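Local coordinates for protein PpiC-type peptidyl-prolyl cis-trans isomerase (Novosphingobium aromaticivorans, PDB 3GPK) that probably catalyses the cis-trans isomerisation of the peptide bonds that precede proline, here as the parvulin-type (PpiC) rotamase domain cut from a longer periplasmic chaperone, at residues Q68-T71 with E72-T75; V89-G93 with G94-L98. All blocks are in the same frame, centred on the assembly; numbering follows the deposited sequence.

The two contacts lie in series along the chain, their centres about 10 Å apart: contact 1 opens helix 71-79, and contact 2 is the hairpin of strands 85-91 and 94-104 on which that helix packs. L73 makes the join. Its CD2 lies 3.7 Å from CB of V89, while its CG rests 3.7 Å from CG2 of I91. Beside it the side chain of E72 packs on strand 85-91, with CG 3.2 Å from the carbonyl O of E90. A sulfate, probably from the crystallisation liquor, is shared at the surface: T71 OG1 of contact 1 and R92 NH2 of contact 2 both donate to it.

Contact 1: residues Q68-T71 with E72-T75; sequences QLPT and ELAT. With SO4 (sulfate ion), chain C.
P70 meets L73 at the start of helix 71-79, the proline ring and the leucine branch crossing at a slant, with P70 CG 3.6 Å from L73 CD1. L73 reaches the ring because its CG stands beside the backbone N, anti to the carbonyl carbon (chi1 -57°). One residue ahead of the cap, L69 CB lies 4.1 Å from A74 CB. Behind these contacts lie the first hydrogen bonds of the helix. P70 is the N-cap residue, and its carbonyl O accepts from A74 N at 2.9 Å, with a weak, bent bond from L73 N as well. T75 N donates almost straight to T71 O at 2.9 Å (171°), and T75 OG1, also 2.9 Å from T71 O, comes in tilted from the carbonyl plane. That second bond depends on T75 OG1 standing between the backbone N and carbonyl carbon (chi1 57°). With an alanine in place of P70, CG and CD are gone, and L73 CD1 would probably lose its neighbour while the backbone ahead of the helix gained freedom to turn. On the outer surface, T71 OG1 donates a short 2.6 Å hydrogen bond to sulfate O3. In this parvulin-type domain the helix lies on the four-stranded antiparallel sheet: L69 touches I10 of strand 7-16, while the L73 side chain packs against E12, V89, I91, S96 and L98 of three adjacent strands.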
loop_
_atom_site.group_PDB
_atom_site.type_symbol
_atom_site.label_atom_id
_atom_site.label_comp_id
_atom_site.label_asym_id
_atom_site.label_seq_id
_atom_site.Cartn_x
_atom_site.Cartn_y
_atom_site.Cartn_z
ATOM N N GLN A 68 -10.026 -7.542 -3.314
ATOM C CA GLN A 68 -10.453 -6.141 -3.351
ATOM C C GLN A 68 -9.387 -5.257 -3.988
ATOM O O GLN A 68 -9.650 -4.109 -4.352
ATOM C CB GLN A 68 -10.737 -5.622 -1.941
ATOM C CG GLN A 68 -11.857 -6.335 -1.232
ATOM C CD GLN A 68 -12.183 -5.708 0.106
ATOM O OE1 GLN A 68 -12.701 -4.587 0.176
ATOM N NE2 GLN A 68 -11.878 -6.421 1.175
ATOM N N LEU A 69 -8.178 -5.789 -4.108
ATOM C CA LEU A 69 -7.072 -5.039 -4.691
ATOM C C LEU A 69 -6.854 -5.380 -6.154
ATOM O O LEU A 69 -7.203 -6.467 -6.605
ATOM C CB LEU A 69 -5.771 -5.348 -3.944
ATOM C CG LEU A 69 -5.624 -4.857 -2.507
ATOM C CD1 LEU A 69 -4.390 -5.491 -1.897
ATOM C CD2 LEU A 69 -5.526 -3.335 -2.489
ATOM N N PRO A 70 -6.279 -4.443 -6.919
ATOM C CA PRO A 70 -6.030 -4.734 -8.326
ATOM C C PRO A 70 -4.949 -5.808 -8.335
ATOM O O PRO A 70 -4.165 -5.916 -7.398
ATOM C CB PRO A 70 -5.546 -3.396 -8.875
ATOM C CG PRO A 70 -4.886 -2.761 -7.692
ATOM C CD PRO A 70 -5.857 -3.073 -6.580
ATOM N N THR A 71 -4.913 -6.607 -9.391
ATOM C CA THR A 71 -3.954 -7.693 -9.501
ATOM C C THR A 71 -2.525 -7.378 -9.053
ATOM O O THR A 71 -1.947 -8.124 -8.258
ATOM C CB THR A 71 -3.936 -8.217 -10.940
ATOM O OG1 THR A 71 -5.248 -8.688 -11.275
ATOM C CG2 THR A 71 -2.934 -9.354 -11.097
ATOM N N GLU A 72 -1.968 -6.278 -9.556
ATOM C CA GLU A 72 -0.597 -5.881 -9.225
ATOM C C GLU A 72 -0.379 -5.756 -7.722
ATOM O O GLU A 72 0.638 -6.198 -7.198
ATOM C CB GLU A 72 -0.240 -4.543 -9.884
ATOM C CG GLU A 72 -0.206 -4.536 -11.410
ATOM C CD GLU A 72 -1.580 -4.688 -12.037
ATOM O OE1 GLU A 72 -2.549 -4.100 -11.514
ATOM O OE2 GLU A 72 -1.684 -5.392 -13.064
ATOM N N LEU A 73 -1.334 -5.144 -7.030
ATOM C CA LEU A 73 -1.206 -4.973 -5.589
ATOM C C LEU A 73 -1.570 -6.227 -4.806
ATOM O O LEU A 73 -0.989 -6.501 -3.751
ATOM C CB LEU A 73 -2.058 -3.786 -5.132
ATOM C CG LEU A 73 -1.698 -2.478 -5.840
ATOM C CD1 LEU A 73 -2.592 -1.358 -5.338
ATOM C CD2 LEU A 73 -0.233 -2.142 -5.591
ATOM N N ALA A 74 -2.527 -6.993 -5.322
ATOM C CA ALA A 74 -2.954 -8.230 -4.674
ATOM C C ALA A 74 -1.812 -9.243 -4.659
ATOM O O ALA A 74 -1.530 -9.871 -3.634
ATOM C CB ALA A 74 -4.156 -8.815 -5.408
ATOM N N THR A 75 -1.152 -9.401 -5.801
ATOM C CA THR A 75 -0.050 -10.345 -5.895
ATOM C C THR A 75 1.160 -9.889 -5.071
ATOM O O THR A 75 1.939 -10.717 -4.603
ATOM C CB THR A 75 0.360 -10.587 -7.372
ATOM O OG1 THR A 75 0.698 -9.347 -7.998
ATOM C CG2 THR A 75 -0.789 -11.235 -8.139
HETATM S S SO4 C . -6.610 -7.842 -14.562
HETATM O O1 SO4 C . -7.869 -8.608 -14.661
HETATM O O2 SO4 C . -6.844 -6.616 -13.774
HETATM O O3 SO4 C . -5.588 -8.675 -13.899
HETATM O O4 SO4 C . -6.137 -7.466 -15.911
#

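Contact 2: residues V89-G93 with G94-L98; sequences VEIRG and GFSIL. With SO4 (sulfate ion), chain C.
V89 and S96 form a hydrogen-bonded antiparallel pair in a beta hairpin, whose strands 85-91 and 94-104 are joined by a type I turn from I91 to G94. The backbone ladder comes first. V89 N donates to S96 O at 2.8 Å, within the carbonyl plane, and S96 N returns a bond to V89 O. Nearer the turn, I91 N reaches G94 O at 2.9 Å, while G94 N closes the turn on I91 O from above its carbonyl plane. G94 has backbone angles that would jam any CB against G93 O, which calls for glycine.

Side-chain packing divides by face. On one, F95 brings CE1 to within 3.4 Å of E90 CB, the ring crossing the glutamate chain obliquely; the carboxylate beyond forms a salt bridge with K22, and F26 meets the F95 ring edge-to-face. On the opposite face, I91 CD1 lies 3.7 Å from S96 OG, whose hydrogen-bond partner is E12.

A second charged contact starts from the turn: R92 extends from CG to NE and meets the sulfate at its guanidinium edge, where NH2 donates to sulfate O2 at 3.0 Å (164°) and more weakly to O4.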
loop_
_atom_site.group_PDB
_atom_site.type_symbol
_atom_site.label_atom_id
_atom_site.label_comp_id
_atom_site.label_asym_id
_atom_site.label_seq_id
_atom_site.Cartn_x
_atom_site.Cartn_y
_atom_site.Cartn_z
ATOM N N VAL A 89 4.755 -0.011 -6.663
ATOM C CA VAL A 89 4.203 -1.019 -7.556
ATOM C C VAL A 89 3.362 -0.324 -8.615
ATOM O O VAL A 89 2.440 0.424 -8.284
ATOM C CB VAL A 89 3.293 -2.008 -6.793
ATOM C CG1 VAL A 89 2.719 -3.040 -7.752
ATOM C CG2 VAL A 89 4.072 -2.692 -5.683
ATOM N N GLU A 90 3.667 -0.568 -9.887
ATOM C CA GLU A 90 2.894 0.056 -10.953
ATOM C C GLU A 90 1.506 -0.552 -11.087
ATOM O O GLU A 90 1.343 -1.765 -10.998
ATOM C CB GLU A 90 3.602 -0.077 -12.312
ATOM C CG GLU A 90 2.780 0.523 -13.448
ATOM C CD GLU A 90 3.442 0.428 -14.813
ATOM O OE1 GLU A 90 4.413 -0.340 -14.967
ATOM O OE2 GLU A 90 2.973 1.122 -15.739
ATOM N N ILE A 91 0.510 0.307 -11.278
ATOM C CA ILE A 91 -0.860 -0.134 -11.512
ATOM C C ILE A 91 -1.323 0.710 -12.689
ATOM O O ILE A 91 -0.622 1.628 -13.100
ATOM C CB ILE A 91 -1.790 0.070 -10.289
ATOM C CG1 ILE A 91 -1.809 1.537 -9.855
ATOM C CG2 ILE A 91 -1.346 -0.847 -9.159
ATOM C CD1 ILE A 91 -2.787 1.811 -8.738
ATOM N N ARG A 92 -2.492 0.418 -13.244
ATOM C CA ARG A 92 -2.938 1.172 -14.406
ATOM C C ARG A 92 -2.851 2.691 -14.293
ATOM O O ARG A 92 -2.335 3.348 -15.194
ATOM C CB ARG A 92 -4.364 0.772 -14.787
ATOM C CG ARG A 92 -4.506 -0.679 -15.193
ATOM C CD ARG A 92 -5.861 -0.932 -15.832
ATOM N NE ARG A 92 -6.013 -2.320 -16.258
ATOM C CZ ARG A 92 -6.097 -3.350 -15.423
ATOM N NH1 ARG A 92 -6.045 -3.149 -14.110
ATOM N NH2 ARG A 92 -6.229 -4.582 -15.899
ATOM N N GLY A 93 -3.335 3.248 -13.189
ATOM C CA GLY A 93 -3.333 4.693 -13.035
ATOM C C GLY A 93 -2.152 5.374 -12.368
ATOM O O GLY A 93 -2.192 6.584 -12.141
ATOM N N GLY A 94 -1.108 4.616 -12.060
ATOM C CA GLY A 94 0.054 5.205 -11.418
ATOM C C GLY A 94 0.868 4.201 -10.626
ATOM O O GLY A 94 1.133 3.097 -11.106
ATOM N N PHE A 95 1.258 4.578 -9.407
ATOM C CA PHE A 95 2.062 3.713 -8.546
ATOM C C PHE A 95 1.557 3.729 -7.117
ATOM O O PHE A 95 1.071 4.745 -6.641
ATOM C CB PHE A 95 3.518 4.179 -8.524
ATOM C CG PHE A 95 4.214 4.061 -9.841
ATOM C CD1 PHE A 95 4.787 2.853 -10.233
ATOM C CD2 PHE A 95 4.278 5.150 -10.704
ATOM C CE1 PHE A 95 5.420 2.728 -11.472
ATOM C CE2 PHE A 95 4.907 5.034 -11.946
ATOM C CZ PHE A 95 5.478 3.819 -12.325
ATOM N N SER A 96 1.689 2.598 -6.438
ATOM C CA SER A 96 1.278 2.499 -5.045
ATOM C C SER A 96 2.403 1.941 -4.191
ATOM O O SER A 96 3.216 1.135 -4.656
ATOM C CB SER A 96 0.062 1.587 -4.886
ATOM O OG SER A 96 -1.093 2.176 -5.445
ATOM N N ILE A 97 2.452 2.413 -2.949
ATOM C CA ILE A 97 3.406 1.948 -1.960
ATOM C C ILE A 97 2.511 1.275 -0.926
ATOM O O ILE A 97 1.517 1.856 -0.492
ATOM C CB ILE A 97 4.166 3.115 -1.288
ATOM C CG1 ILE A 97 4.952 3.904 -2.338
ATOM C CG2 ILE A 97 5.118 2.569 -0.214
ATOM C CD1 ILE A 97 5.576 5.189 -1.790
ATOM N N LEU A 98 2.847 0.051 -0.540
ATOM C CA LEU A 98 2.036 -0.661 0.439
ATOM C C LEU A 98 2.773 -0.889 1.746
ATOM O O LEU A 98 4.000 -0.974 1.783
ATOM C CB LEU A 98 1.604 -2.020 -0.115
ATOM C CG LEU A 98 0.845 -2.045 -1.435
ATOM C CD1 LEU A 98 0.608 -3.498 -1.819
ATOM C CD2 LEU A 98 -0.474 -1.277 -1.313
HETATM S S SO4 C . -6.610 -7.842 -14.562
HETATM O O1 SO4 C . -7.869 -8.608 -14.661
HETATM O O2 SO4 C . -6.844 -6.616 -13.774
HETATM O O3 SO4 C . -5.588 -8.675 -13.899
HETATM O O4 SO4 C . -6.137 -7.466 -15.911
#